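Prophage lambdalm01, antigen B (Listeria monocytogenes, PDB 4ACV) probably acts as a prophage tail terminator, ending tail tube growth and capping the finished tube. Local coordinates at residues L4-M7 and R8-A12; V74-I77 and D78-Q82. All coordinates share one frame; numbering follows the deposited sequence.

Contact 1 of 2, residues L4-M7 and R8-A12; sequences LSFM and RVLEA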
ATOM      1  N   LEU B   4      23.090 -14.796  -8.561  1.00 25.96           N
ATOM      2  CA  LEU B   4      22.325 -15.813  -9.269  1.00 33.22           C
ATOM      3  C   LEU B   4      20.966 -15.294  -9.747  1.00 33.60           C
ATOM      4  O   LEU B   4      20.223 -14.673  -8.984  1.00 29.19           O
ATOM      5  CB  LEU B   4      22.134 -17.029  -8.360  1.00 33.06           C
ATOM      6  CG  LEU B   4      21.929 -18.399  -8.997  1.00 35.14           C
ATOM      7  CD1 LEU B   4      22.998 -18.693 -10.057  1.00 30.93           C
ATOM      8  CD2 LEU B   4      21.931 -19.465  -7.912  1.00 35.77           C
ATOM      9  N   SER B   5      20.658 -15.552 -11.015  1.00 33.24           N
ATOM     10  CA  SER B   5      19.365 -15.210 -11.609  1.00 29.96           C
ATOM     11  C   SER B   5      18.225 -16.022 -10.984  1.00 31.42           C
ATOM     12  O   SER B   5      18.414 -17.179 -10.612  1.00 32.38           O
ATOM     13  CB  SER B   5      19.397 -15.460 -13.127  1.00 32.51           C
ATOM     14  OG  SER B   5      18.088 -15.438 -13.687  1.00 31.20           O
ATOM     15  N   PHE B   6      17.042 -15.422 -10.890  1.00 28.23           N
ATOM     16  CA  PHE B   6      15.901 -16.108 -10.299  1.00 29.14           C
ATOM     17  C   PHE B   6      15.613 -17.449 -10.992  1.00 30.33           C
ATOM     18  O   PHE B   6      15.288 -18.434 -10.327  1.00 26.95           O
ATOM     19  CB  PHE B   6      14.652 -15.213 -10.283  1.00 18.15           C
ATOM     20  CG  PHE B   6      14.026 -14.996 -11.639  1.00 18.08           C
ATOM     21  CD1 PHE B   6      14.442 -13.943 -12.457  1.00 20.96           C
ATOM     22  CD2 PHE B   6      13.007 -15.824 -12.085  1.00 18.31           C
ATOM     23  CE1 PHE B   6      13.858 -13.731 -13.703  1.00 18.98           C
ATOM     24  CE2 PHE B   6      12.421 -15.625 -13.321  1.00 21.77           C
ATOM     25  CZ  PHE B   6      12.843 -14.575 -14.133  1.00 23.49           C
ATOM     26  N   MET B   7      15.754 -17.486 -12.315  1.00 26.36           N
ATOM     27  CA  MET B   7      15.426 -18.684 -13.090  1.00 30.45           C
ATOM     28  C   MET B   7      16.276 -19.881 -12.709  1.00 30.44           C
ATOM     29  O   MET B   7      15.793 -21.005 -12.676  1.00 33.10           O
ATOM     30  CB  MET B   7      15.565 -18.422 -14.583  1.00 32.17           C
ATOM     31  CG  MET B   7      14.314 -17.872 -15.229  1.00 37.55           C
ATOM     32  SD  MET B   7      14.361 -18.131 -17.002  1.00 47.05           S
ATOM     33  CE  MET B   7      14.474 -19.913 -17.078  1.00 77.28           C
ATOM     34  N   ARG B   8      17.549 -19.628 -12.435  1.00 30.58           N
ATOM     35  CA  ARG B   8      18.449 -20.648 -11.926  1.00 25.29           C
ATOM     36  C   ARG B   8      17.903 -21.225 -10.617  1.00 31.21           C
ATOM     37  O   ARG B   8      17.970 -22.436 -10.380  1.00 32.69           O
ATOM     38  CB  ARG B   8      19.825 -20.037 -11.687  1.00 34.81           C
ATOM     39  CG  ARG B   8      20.969 -20.901 -12.130  1.00 49.10           C
ATOM     40  CD  ARG B   8      20.999 -21.051 -13.636  1.00 55.80           C
ATOM     41  NE  ARG B   8      22.309 -20.694 -14.167  1.00 60.82           N
ATOM     42  CZ  ARG B   8      23.403 -21.428 -14.001  1.00 61.02           C
ATOM     43  NH1 ARG B   8      23.339 -22.560 -13.315  1.00 58.86           N
ATOM     44  NH2 ARG B   8      24.559 -21.030 -14.518  1.00 64.02           N
ATOM     45  N   VAL B   9      17.365 -20.351  -9.766  1.00 29.74           N
ATOM     46  CA  VAL B   9      16.763 -20.786  -8.506  1.00 30.45           C
ATOM     47  C   VAL B   9      15.457 -21.564  -8.747  1.00 25.55           C
ATOM     48  O   VAL B   9      15.238 -22.614  -8.148  1.00 25.65           O
ATOM     49  CB  VAL B   9      16.550 -19.607  -7.522  1.00 31.28           C
ATOM     50  CG1 VAL B   9      15.835 -20.085  -6.269  1.00 28.28           C
ATOM     51  CG2 VAL B   9      17.888 -18.964  -7.162  1.00 25.40           C
ATOM     52  N   LEU B  10      14.608 -21.045  -9.632  1.00 19.26           N
ATOM     53  CA  LEU B  10      13.451 -21.788 -10.125  1.00 22.04           C
ATOM     54  C   LEU B  10      13.829 -23.206 -10.555  1.00 26.22           C
ATOM     55  O   LEU B  10      13.249 -24.191 -10.079  1.00 24.45           O
ATOM     56  CB  LEU B  10      12.782 -21.062 -11.292  1.00 25.11           C
ATOM     57  CG  LEU B  10      11.924 -19.843 -10.933  1.00 31.34           C
ATOM     58  CD1 LEU B  10      11.276 -19.244 -12.177  1.00 28.29           C
ATOM     59  CD2 LEU B  10      10.867 -20.182  -9.892  1.00 25.13           C
ATOM     60  N   GLU B  11      14.804 -23.307 -11.453  1.00 27.20           N
ATOM     61  CA  GLU B  11      15.247 -24.602 -11.939  1.00 28.82           C
ATOM     62  C   GLU B  11      15.761 -25.519 -10.835  1.00 27.48           C
ATOM     63  O   GLU B  11      15.472 -26.716 -10.835  1.00 32.03           O
ATOM     64  CB  GLU B  11      16.299 -24.448 -13.040  1.00 36.87           C
ATOM     65  CG  GLU B  11      15.701 -24.441 -14.437  1.00 47.95           C
ATOM     66  CD  GLU B  11      14.782 -25.634 -14.691  1.00 53.34           C
ATOM     67  OE1 GLU B  11      14.908 -26.669 -13.992  1.00 59.34           O
ATOM     68  OE2 GLU B  11      13.924 -25.534 -15.594  1.00 51.09           O
ATOM     69  N   ALA B  12      16.530 -24.963  -9.904  1.00 25.00           N
ATOM     70  CA  ALA B  12      17.083 -25.763  -8.818  1.00 28.70           C
ATOM     71  C   ALA B  12      15.947 -26.442  -8.049  1.00 27.75           C
ATOM     72  O   ALA B  12      16.015 -27.622  -7.757  1.00 25.98           O
ATOM     73  CB  ALA B  12      17.955 -24.903  -7.873  1.00 21.64           C
TER
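With chi1 at 72°, F6 carries its ring between backbone N and carbonyl carbon, while L10, one turn on, sets CG beside its backbone N (chi1 -76°); the two side chains run alongside each other in the same direction. L10 CD1 meets the ring at its edge, near the ring plane, 3.8 Å from F6 CD2. Just ahead of the helix, the L4 side chain reaches forward to the first turn: its CD1 lies 3.6 Å from R8 CG, the two side chains crossing at about a right angle, and its CD2 touches V9 CG2 at 4.1 Å. S5 is the N-cap. Its OG accepts a weak, 3.4 Å bond from M7 N, and its carbonyl oxygen takes weak bonds from R8 N and V9 N. Regular helix follows, L10 N to F6 O and E11 N to M7 O both measuring 2.8 Å and nearly straight at 169°. The guanidinium of R8 leads away, its NE pairing with an acidic side chain of another chain. F6 and L10 face strand 37-48, resting on M42, and L4 O is held by Y58 OH and Q45 NE2, tying the start of helix 6-19 to strands 37-48 and 55-66.

Contact 2 of 2, residues V74-I77 and D78-Q82; sequences VEMI and DTLIQ. Unlike the reference sequence in segment 74-77: M76 (reference Lys).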
ATOM      1  N   VAL B  74       0.444 -31.391  -0.480  1.00 31.40           N
ATOM      2  CA  VAL B  74       0.958 -30.081  -0.063  1.00 33.60           C
ATOM      3  C   VAL B  74       2.159 -30.213   0.881  1.00 27.56           C
ATOM      4  O   VAL B  74       3.165 -29.538   0.714  1.00 28.81           O
ATOM      5  CB  VAL B  74      -0.153 -29.209   0.590  1.00 23.59           C
ATOM      6  CG1 VAL B  74       0.445 -28.102   1.423  1.00 18.15           C
ATOM      7  CG2 VAL B  74      -1.054 -28.625  -0.484  1.00 27.03           C
ATOM      8  N   GLU B  75       2.040 -31.099   1.861  1.00 27.18           N
ATOM      9  CA  GLU B  75       3.125 -31.369   2.801  1.00 28.92           C
ATOM     10  C   GLU B  75       4.332 -32.046   2.158  1.00 28.63           C
ATOM     11  O   GLU B  75       5.465 -31.822   2.580  1.00 32.71           O
ATOM     12  CB  GLU B  75       2.629 -32.213   3.980  1.00 31.61           C
ATOM     13  CG  GLU B  75       2.029 -31.391   5.107  1.00 45.43           C
ATOM     14  CD  GLU B  75       1.627 -32.233   6.306  1.00 55.96           C
ATOM     15  OE1 GLU B  75       1.315 -33.431   6.124  1.00 64.93           O
ATOM     16  OE2 GLU B  75       1.615 -31.692   7.433  1.00 50.89           O
ATOM     17  N   MET B  76       4.098 -32.884   1.154  1.00 19.92           N
ATOM     18  CA  MET B  76       5.211 -33.501   0.452  1.00 24.44           C
ATOM     19  C   MET B  76       6.058 -32.387  -0.161  1.00 26.57           C
ATOM     20  O   MET B  76       7.260 -32.291   0.086  1.00 24.37           O
ATOM     21  CB  MET B  76       4.715 -34.487  -0.613  1.00 28.58           C
ATOM     22  CG  MET B  76       5.809 -35.091  -1.508  1.00 33.75           C
ATOM     23  SD  MET B  76       5.296 -36.644  -2.277  1.00 95.48           S
ATOM     24  CE  MET B  76       6.328 -36.756  -3.727  1.00 34.78           C
ATOM     25  N   ILE B  77       5.411 -31.524  -0.934  1.00 27.34           N
ATOM     26  CA  ILE B  77       6.107 -30.440  -1.591  1.00 23.32           C
ATOM     27  C   ILE B  77       6.797 -29.570  -0.558  1.00 22.33           C
ATOM     28  O   ILE B  77       7.983 -29.257  -0.671  1.00 25.22           O
ATOM     29  CB  ILE B  77       5.130 -29.598  -2.423  1.00 25.95           C
ATOM     30  CG1 ILE B  77       4.615 -30.422  -3.611  1.00 26.20           C
ATOM     31  CG2 ILE B  77       5.803 -28.296  -2.874  1.00 24.44           C
ATOM     32  CD1 ILE B  77       3.448 -29.800  -4.372  1.00 20.36           C
ATOM     33  N   ASP B  78       6.034 -29.197   0.459  1.00 21.49           N
ATOM     34  CA  ASP B  78       6.498 -28.282   1.485  1.00 20.93           C
ATOM     35  C   ASP B  78       7.757 -28.813   2.172  1.00 25.31           C
ATOM     36  O   ASP B  78       8.702 -28.070   2.433  1.00 24.74           O
ATOM     37  CB  ASP B  78       5.394 -28.096   2.515  1.00 21.59           C
ATOM     38  CG  ASP B  78       5.656 -26.943   3.445  1.00 30.28           C
ATOM     39  OD1 ASP B  78       5.309 -25.808   3.077  1.00 29.62           O
ATOM     40  OD2 ASP B  78       6.189 -27.173   4.553  1.00 35.35           O
ATOM     41  N   THR B  79       7.764 -30.106   2.463  1.00 22.29           N
ATOM     42  CA  THR B  79       8.873 -30.717   3.179  1.00 22.06           C
ATOM     43  C   THR B  79      10.122 -30.858   2.308  1.00 26.44           C
ATOM     44  O   THR B  79      11.238 -30.650   2.776  1.00 31.87           O
ATOM     45  CB  THR B  79       8.470 -32.091   3.741  1.00 25.36           C
ATOM     46  OG1 THR B  79       7.381 -31.925   4.662  1.00 25.61           O
ATOM     47  CG2 THR B  79       9.650 -32.756   4.444  1.00 20.03           C
ATOM     48  N   LEU B  80       9.938 -31.214   1.042  1.00 25.39           N
ATOM     49  CA  LEU B  80      11.067 -31.310   0.130  1.00 28.60           C
ATOM     50  C   LEU B  80      11.777 -29.963  -0.025  1.00 26.24           C
ATOM     51  O   LEU B  80      13.001 -29.888   0.063  1.00 21.37           O
ATOM     52  CB  LEU B  80      10.625 -31.855  -1.228  1.00 23.14           C
ATOM     53  CG  LEU B  80      10.255 -33.342  -1.169  1.00 31.01           C
ATOM     54  CD1 LEU B  80       9.633 -33.839  -2.481  1.00 22.19           C
ATOM     55  CD2 LEU B  80      11.466 -34.187  -0.766  1.00 23.50           C
ATOM     56  N   ILE B  81      11.003 -28.907  -0.236  1.00 25.14           N
ATOM     57  CA  ILE B  81      11.568 -27.577  -0.411  1.00 28.30           C
ATOM     58  C   ILE B  81      12.377 -27.146   0.824  1.00 31.17           C
ATOM     59  O   ILE B  81      13.475 -26.602   0.696  1.00 25.90           O
ATOM     60  CB  ILE B  81      10.471 -26.544  -0.744  1.00 21.86           C
ATOM     61  CG1 ILE B  81       9.828 -26.855  -2.097  1.00 24.63           C
ATOM     62  CG2 ILE B  81      11.040 -25.159  -0.765  1.00 25.84           C
ATOM     63  CD1 ILE B  81       8.570 -26.045  -2.369  1.00 23.93           C
ATOM     64  N   GLN B  82      11.844 -27.409   2.016  1.00 29.72           N
ATOM     65  CA  GLN B  82      12.569 -27.101   3.251  1.00 33.77           C
ATOM     66  C   GLN B  82      13.833 -27.938   3.461  1.00 33.03           C
ATOM     67  O   GLN B  82      14.716 -27.539   4.212  1.00 29.75           O
ATOM     68  CB  GLN B  82      11.661 -27.269   4.462  1.00 34.90           C
ATOM     69  CG  GLN B  82      10.570 -26.244   4.555  1.00 34.04           C
ATOM     70  CD  GLN B  82       9.897 -26.276   5.891  1.00 32.66           C
ATOM     71  OE1 GLN B  82      10.439 -25.770   6.873  1.00 37.89           O
ATOM     72  NE2 GLN B  82       8.714 -26.882   5.951  1.00 23.73           N
TER
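The last turns of helix 71-82, an amphipathic helix lying against the antiparallel sheet, show how a side-chain hydroxyl can share a main-chain acceptor. E75 O receives two donors from one residue: T79 N at 2.9 Å and T79 OG1 at 2.8 Å, arriving from opposite faces of the carbonyl plane. T79 reaches it because OG1 stands beside its own backbone N (chi1 -61°), folded back over the preceding turn. The ladder continues with D78 N to V74 O, L80 N to M76 O at 3.0 Å, and I81 N to I77 O at 3.1 Å, this last nearly straight at 171°. On the buried side, I77 and I81 run alongside each other, I81 CD1 resting 3.6 Å from I77 CG2, and both pack on I62 of strand 55-66. M76, lysine in the reference sequence, lies alongside L80, its CG 4.1 Å from L80 CD1. Q82 NE2 gives D78 OD2 a weak bond, and also bonds the backbone of another chain. E75 OE2 forms a salt bridge with a basic side chain of another chain. The chemistry implies a helix that packs I77 and I81 on the sheet, satisfies the T79 hydroxyl internally and reaches another chain through E75 and Q82.

Contacts 1 and 2 illustrate one principle twice: each helix turns one face to the sheet and other residues to another chain. They follow in series along the chain and lie on opposite sides of its centre, their own centres about 18 Å apart and their nearest atoms about 8 Å apart without touching. Helix 6-19 nevertheless bridges the gap, since L17, farther along it than contact 1, packs against L80 and I81 of contact 2. Each contact also supplies a charge to another chain, R8 from 4-12 and E75 from 74-82. Such side-chain bonds from both helices to other chains are consistent with a multi-chain terminator assembly.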